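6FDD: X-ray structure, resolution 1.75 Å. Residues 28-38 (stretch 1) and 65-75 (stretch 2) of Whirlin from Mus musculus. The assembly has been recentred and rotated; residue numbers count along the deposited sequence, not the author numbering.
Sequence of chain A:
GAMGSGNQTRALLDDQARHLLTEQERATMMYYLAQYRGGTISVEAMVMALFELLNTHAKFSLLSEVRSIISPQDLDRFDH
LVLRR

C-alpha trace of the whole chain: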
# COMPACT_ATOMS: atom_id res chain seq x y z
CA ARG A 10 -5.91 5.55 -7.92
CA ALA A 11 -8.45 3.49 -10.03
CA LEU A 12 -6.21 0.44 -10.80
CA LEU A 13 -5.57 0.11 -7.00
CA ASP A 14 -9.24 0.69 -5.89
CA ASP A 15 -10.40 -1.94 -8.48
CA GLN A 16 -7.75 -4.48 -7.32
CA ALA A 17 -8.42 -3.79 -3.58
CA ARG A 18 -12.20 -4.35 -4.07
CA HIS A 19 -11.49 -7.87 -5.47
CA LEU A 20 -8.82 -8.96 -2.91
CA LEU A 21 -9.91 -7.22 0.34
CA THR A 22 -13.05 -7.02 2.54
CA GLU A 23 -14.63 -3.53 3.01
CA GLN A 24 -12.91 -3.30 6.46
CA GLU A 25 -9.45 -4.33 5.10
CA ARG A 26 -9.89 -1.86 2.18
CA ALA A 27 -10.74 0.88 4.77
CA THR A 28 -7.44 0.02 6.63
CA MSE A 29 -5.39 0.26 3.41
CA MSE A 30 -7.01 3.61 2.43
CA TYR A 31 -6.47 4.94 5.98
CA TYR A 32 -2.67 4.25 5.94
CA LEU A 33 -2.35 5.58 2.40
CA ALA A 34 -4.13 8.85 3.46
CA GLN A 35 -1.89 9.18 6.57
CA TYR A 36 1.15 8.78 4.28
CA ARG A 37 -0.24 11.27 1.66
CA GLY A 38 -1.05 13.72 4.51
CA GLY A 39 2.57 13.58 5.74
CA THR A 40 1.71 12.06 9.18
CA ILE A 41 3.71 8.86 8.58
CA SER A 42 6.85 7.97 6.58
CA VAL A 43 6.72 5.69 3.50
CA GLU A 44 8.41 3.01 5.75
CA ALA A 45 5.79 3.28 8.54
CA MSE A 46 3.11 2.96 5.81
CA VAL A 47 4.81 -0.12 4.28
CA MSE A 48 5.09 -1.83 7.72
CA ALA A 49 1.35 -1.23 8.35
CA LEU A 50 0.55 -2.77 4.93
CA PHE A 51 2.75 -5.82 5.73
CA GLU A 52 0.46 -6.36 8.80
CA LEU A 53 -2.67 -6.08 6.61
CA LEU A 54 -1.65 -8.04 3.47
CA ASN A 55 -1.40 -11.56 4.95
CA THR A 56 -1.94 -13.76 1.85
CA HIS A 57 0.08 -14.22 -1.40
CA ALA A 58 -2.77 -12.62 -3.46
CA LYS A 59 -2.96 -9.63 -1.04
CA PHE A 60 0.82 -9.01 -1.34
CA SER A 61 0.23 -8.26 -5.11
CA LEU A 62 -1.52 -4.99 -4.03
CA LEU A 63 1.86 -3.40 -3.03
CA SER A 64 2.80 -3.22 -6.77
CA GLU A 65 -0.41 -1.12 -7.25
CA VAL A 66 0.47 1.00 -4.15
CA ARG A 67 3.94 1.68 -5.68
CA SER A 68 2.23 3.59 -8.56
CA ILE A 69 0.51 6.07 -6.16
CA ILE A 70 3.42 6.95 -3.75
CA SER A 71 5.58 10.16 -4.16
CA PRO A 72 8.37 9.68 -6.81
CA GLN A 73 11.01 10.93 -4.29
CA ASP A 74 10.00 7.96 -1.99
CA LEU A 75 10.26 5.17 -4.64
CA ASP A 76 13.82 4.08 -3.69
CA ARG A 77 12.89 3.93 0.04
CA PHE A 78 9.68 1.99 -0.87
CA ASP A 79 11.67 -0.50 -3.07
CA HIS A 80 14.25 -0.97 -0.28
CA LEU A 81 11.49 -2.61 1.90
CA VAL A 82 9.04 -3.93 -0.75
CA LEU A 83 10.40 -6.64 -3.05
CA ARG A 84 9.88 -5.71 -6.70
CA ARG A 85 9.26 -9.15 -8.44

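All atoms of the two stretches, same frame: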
# COMPACT_ATOMS: atom_id res chain seq x y z
N THR A 28 -8.77 -0.05 5.98
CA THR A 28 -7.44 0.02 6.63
C THR A 28 -6.37 0.47 5.63
O THR A 28 -5.58 1.38 5.92
CB THR A 28 -7.11 -1.32 7.31
OG1 THR A 28 -8.11 -1.59 8.29
CG2 THR A 28 -5.73 -1.32 7.98
N MSE A 29 -6.35 -0.13 4.44
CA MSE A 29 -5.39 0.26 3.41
C MSE A 29 -5.52 1.74 3.06
O MSE A 29 -4.51 2.44 3.05
CB MSE A 29 -5.53 -0.59 2.14
CG MSE A 29 -4.56 -0.16 1.06
SE MSE A 29 -4.74 -1.29 -0.48
CE MSE A 29 -3.28 -2.42 0.04
N MSE A 30 -6.76 2.21 2.81
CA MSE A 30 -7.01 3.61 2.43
C MSE A 30 -6.62 4.57 3.55
O MSE A 30 -6.04 5.62 3.27
CB MSE A 30 -8.45 3.82 1.94
CG MSE A 30 -8.79 3.00 0.69
SE MSE A 30 -7.47 3.19 -0.76
CE MSE A 30 -7.99 4.94 -1.42
N TYR A 31 -6.85 4.16 4.81
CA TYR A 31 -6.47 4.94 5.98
C TYR A 31 -4.96 5.19 6.01
O TYR A 31 -4.53 6.35 6.12
CB TYR A 31 -6.93 4.24 7.29
CG TYR A 31 -6.34 4.87 8.53
CD1 TYR A 31 -6.68 6.17 8.91
CD2 TYR A 31 -5.38 4.20 9.29
CE1 TYR A 31 -6.11 6.77 10.02
CE2 TYR A 31 -4.79 4.81 10.41
CZ TYR A 31 -5.17 6.08 10.77
OH TYR A 31 -4.56 6.66 11.85
N TYR A 32 -4.14 4.11 5.91
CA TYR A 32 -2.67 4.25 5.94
C TYR A 32 -2.14 5.04 4.77
O TYR A 32 -1.25 5.87 4.94
CB TYR A 32 -1.99 2.90 6.08
CG TYR A 32 -2.09 2.40 7.51
CD1 TYR A 32 -1.44 3.06 8.55
CD2 TYR A 32 -2.89 1.31 7.84
CE1 TYR A 32 -1.57 2.65 9.88
CE2 TYR A 32 -3.01 0.87 9.17
CZ TYR A 32 -2.36 1.55 10.18
OH TYR A 32 -2.46 1.15 11.50
N LEU A 33 -2.73 4.83 3.61
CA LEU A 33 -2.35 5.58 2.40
C LEU A 33 -2.62 7.09 2.57
O LEU A 33 -1.78 7.91 2.20
CB LEU A 33 -3.12 5.00 1.22
CG LEU A 33 -2.38 3.94 0.35
CD1 LEU A 33 -1.72 2.84 1.16
CD2 LEU A 33 -3.33 3.31 -0.63
N ALA A 34 -3.77 7.45 3.21
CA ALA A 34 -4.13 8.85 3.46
C ALA A 34 -3.23 9.48 4.51
O ALA A 34 -2.90 10.66 4.39
CB ALA A 34 -5.60 8.97 3.86
N GLN A 35 -2.81 8.69 5.53
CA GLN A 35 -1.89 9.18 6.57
C GLN A 35 -0.52 9.46 5.95
O GLN A 35 0.13 10.44 6.31
CB GLN A 35 -1.76 8.13 7.71
CG GLN A 35 -3.01 7.98 8.59
CD GLN A 35 -3.31 9.17 9.48
OE1 GLN A 35 -2.53 9.52 10.36
NE2 GLN A 35 -4.46 9.78 9.32
N TYR A 36 -0.10 8.61 5.00
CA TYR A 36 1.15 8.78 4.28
C TYR A 36 1.04 10.03 3.37
O TYR A 36 1.88 10.92 3.46
CB TYR A 36 1.47 7.55 3.43
CG TYR A 36 2.53 7.81 2.37
CD1 TYR A 36 3.85 8.09 2.72
CD2 TYR A 36 2.19 7.83 1.02
CE1 TYR A 36 4.80 8.39 1.75
CE2 TYR A 36 3.14 8.11 0.04
CZ TYR A 36 4.44 8.39 0.41
OH TYR A 36 5.37 8.65 -0.56
N ARG A 37 -0.03 10.13 2.58
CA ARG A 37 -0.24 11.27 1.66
C ARG A 37 -0.32 12.60 2.41
O ARG A 37 0.21 13.59 1.93
CB ARG A 37 -1.50 11.03 0.81
CG ARG A 37 -1.25 11.01 -0.69
CD ARG A 37 -2.41 10.38 -1.43
NE ARG A 37 -3.09 11.31 -2.32
CZ ARG A 37 -2.76 11.50 -3.59
NH1 ARG A 37 -1.74 10.84 -4.13
NH2 ARG A 37 -3.43 12.37 -4.34
N GLY A 38 -0.90 12.57 3.62
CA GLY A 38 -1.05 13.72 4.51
C GLY A 38 0.22 14.13 5.24
O GLY A 38 0.23 15.14 5.94
N GLU A 65 0.55 -2.17 -6.90
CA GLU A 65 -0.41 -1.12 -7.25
C GLU A 65 -0.17 0.11 -6.38
O GLU A 65 -0.24 1.23 -6.88
CB GLU A 65 -1.86 -1.61 -7.12
CG GLU A 65 -2.20 -2.86 -7.93
CD GLU A 65 -2.36 -2.69 -9.43
OE1 GLU A 65 -2.26 -1.55 -9.94
OE2 GLU A 65 -2.62 -3.72 -10.10
N VAL A 66 0.15 -0.10 -5.08
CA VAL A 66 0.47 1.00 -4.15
C VAL A 66 1.70 1.77 -4.64
O VAL A 66 1.73 2.99 -4.53
CB VAL A 66 0.64 0.48 -2.68
CG1 VAL A 66 1.24 1.54 -1.75
CG2 VAL A 66 -0.69 -0.03 -2.14
N ARG A 67 2.70 1.06 -5.18
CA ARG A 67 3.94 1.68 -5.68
C ARG A 67 3.64 2.82 -6.67
O ARG A 67 4.29 3.87 -6.60
CB ARG A 67 4.83 0.62 -6.35
CG ARG A 67 6.25 1.11 -6.58
CD ARG A 67 7.11 0.11 -7.34
NE ARG A 67 8.47 0.63 -7.51
CZ ARG A 67 8.86 1.41 -8.51
NH1 ARG A 67 8.00 1.77 -9.46
NH2 ARG A 67 10.11 1.85 -8.57
N SER A 68 2.64 2.62 -7.53
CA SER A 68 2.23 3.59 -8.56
C SER A 68 1.62 4.89 -8.00
O SER A 68 1.59 5.88 -8.72
CB SER A 68 1.26 2.93 -9.53
OG SER A 68 1.81 1.73 -10.05
N ILE A 69 1.16 4.90 -6.73
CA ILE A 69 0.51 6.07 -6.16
C ILE A 69 1.37 6.82 -5.11
O ILE A 69 0.96 7.90 -4.68
CB ILE A 69 -0.93 5.74 -5.62
CG1 ILE A 69 -0.93 4.68 -4.50
CG2 ILE A 69 -1.86 5.32 -6.76
CD1 ILE A 69 -0.80 5.22 -3.08
N ILE A 70 2.54 6.28 -4.72
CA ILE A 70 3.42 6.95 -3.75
C ILE A 70 4.28 8.06 -4.43
O ILE A 70 4.46 8.03 -5.65
CB ILE A 70 4.28 5.96 -2.90
CG1 ILE A 70 5.39 5.28 -3.71
CG2 ILE A 70 3.42 4.92 -2.16
CD1 ILE A 70 6.71 5.57 -3.17
N SER A 71 4.79 9.04 -3.64
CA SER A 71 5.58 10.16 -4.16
C SER A 71 6.85 9.66 -4.87
O SER A 71 7.56 8.82 -4.31
CB SER A 71 5.95 11.13 -3.05
OG SER A 71 6.72 12.21 -3.54
N PRO A 72 7.16 10.15 -6.10
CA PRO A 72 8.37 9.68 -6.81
C PRO A 72 9.68 9.75 -6.02
O PRO A 72 10.51 8.86 -6.16
CB PRO A 72 8.42 10.57 -8.06
CG PRO A 72 7.01 10.95 -8.29
CD PRO A 72 6.42 11.13 -6.92
N GLN A 73 9.83 10.77 -5.14
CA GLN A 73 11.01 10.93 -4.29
C GLN A 73 11.12 9.81 -3.22
O GLN A 73 12.19 9.63 -2.63
CB GLN A 73 11.05 12.33 -3.65
CG GLN A 73 9.95 12.57 -2.59
CD GLN A 73 10.13 13.83 -1.76
OE1 GLN A 73 9.16 14.51 -1.43
NE2 GLN A 73 11.36 14.16 -1.37
N ASP A 74 10.03 9.06 -2.98
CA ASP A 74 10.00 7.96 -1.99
C ASP A 74 10.11 6.57 -2.61
O ASP A 74 10.11 5.57 -1.87
CB ASP A 74 8.72 8.05 -1.13
CG ASP A 74 8.73 9.19 -0.13
OD1 ASP A 74 9.80 9.82 0.06
OD2 ASP A 74 7.66 9.47 0.46
N LEU A 75 10.20 6.47 -3.96
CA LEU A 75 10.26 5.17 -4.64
C LEU A 75 11.43 4.29 -4.22
O LEU A 75 11.22 3.11 -3.98
CB LEU A 75 10.20 5.31 -6.18
CG LEU A 75 8.83 5.66 -6.74
CD1 LEU A 75 8.92 6.07 -8.20
CD2 LEU A 75 7.85 4.49 -6.59

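Stretch 1 continues a helix that begins earlier in the chain, and its backbone follows the regular i to i+4 pattern from Y32 N bonding T28 O to G38 N bonding A34 O. Stretch 2 enters as the last part of another helix, then loosens: I69 N still bonds V66 O at 3.0 Å, but the bond from I70 N to V66 O, at 3.4 Å, is weak. Beyond it, D74 N bonds S71 O at 2.8 Å in a turn. The backbones stay well apart, with 8.5 Å between L33 CA and V66 CA and 7.8 Å between R37 CA and I70 CA, so side chains fill the gap and bury 349 Å² in all.

The residues of stretch 1 that reach across are M29, L33, Y36 and R37. M29, L33 and Y36 follow one another at steps of four and three, as on one face of a helix; R37, next to Y36 and four after L33, adds its side chain at the margin. T28, M30, Y31, Y32, A34 and Q35 make no contact with stretch 2. The CA-to-CB bond of M29, a selenomethionine, points toward stretch 2, and the side chain extends with chi1 and chi2 both t, which carries its terminal methyl to V66, CE to CG2 at 4.1 Å. One turn on, L33 meets two aliphatic side chains: its CD1 lies 4.3 Å from CG1 of V66, and its CG lies 4.0 Å from CD1 of I69. V66 thus touches both M29 and L33, and these contacts are purely apolar, held by shape and the exclusion of water.

Y36 has the largest covered area in the contact, 95 Å². With chi1 t, its ring leans across to I70, where CE2 of Y36 comes 3.8 Å from CB of I70, and its hydroxyl reaches the polar turn beyond. There the oxygen plays both roles: Y36 OH donates to D74 OD2 in a short 2.6 Å hydrogen bond, and it accepts one from S71 N, at 3.2 Å from Y36 OH with an N-H...O angle of 150°. Both partners lie at the ring edge, near its plane, where a phenol hydroxyl can serve them. Because S71 and D74 are also joined by the turn's own backbone bond, the single tyrosine oxygen links two points of one small loop to the helix.

R37, more exposed, sets off sideways, but its end comes nearer to stretch 2. NH1 of R37 stops 4.0 Å from O of I69, near the plane of the guanidinium but too far for a hydrogen bond. G38 follows without touching stretch 2.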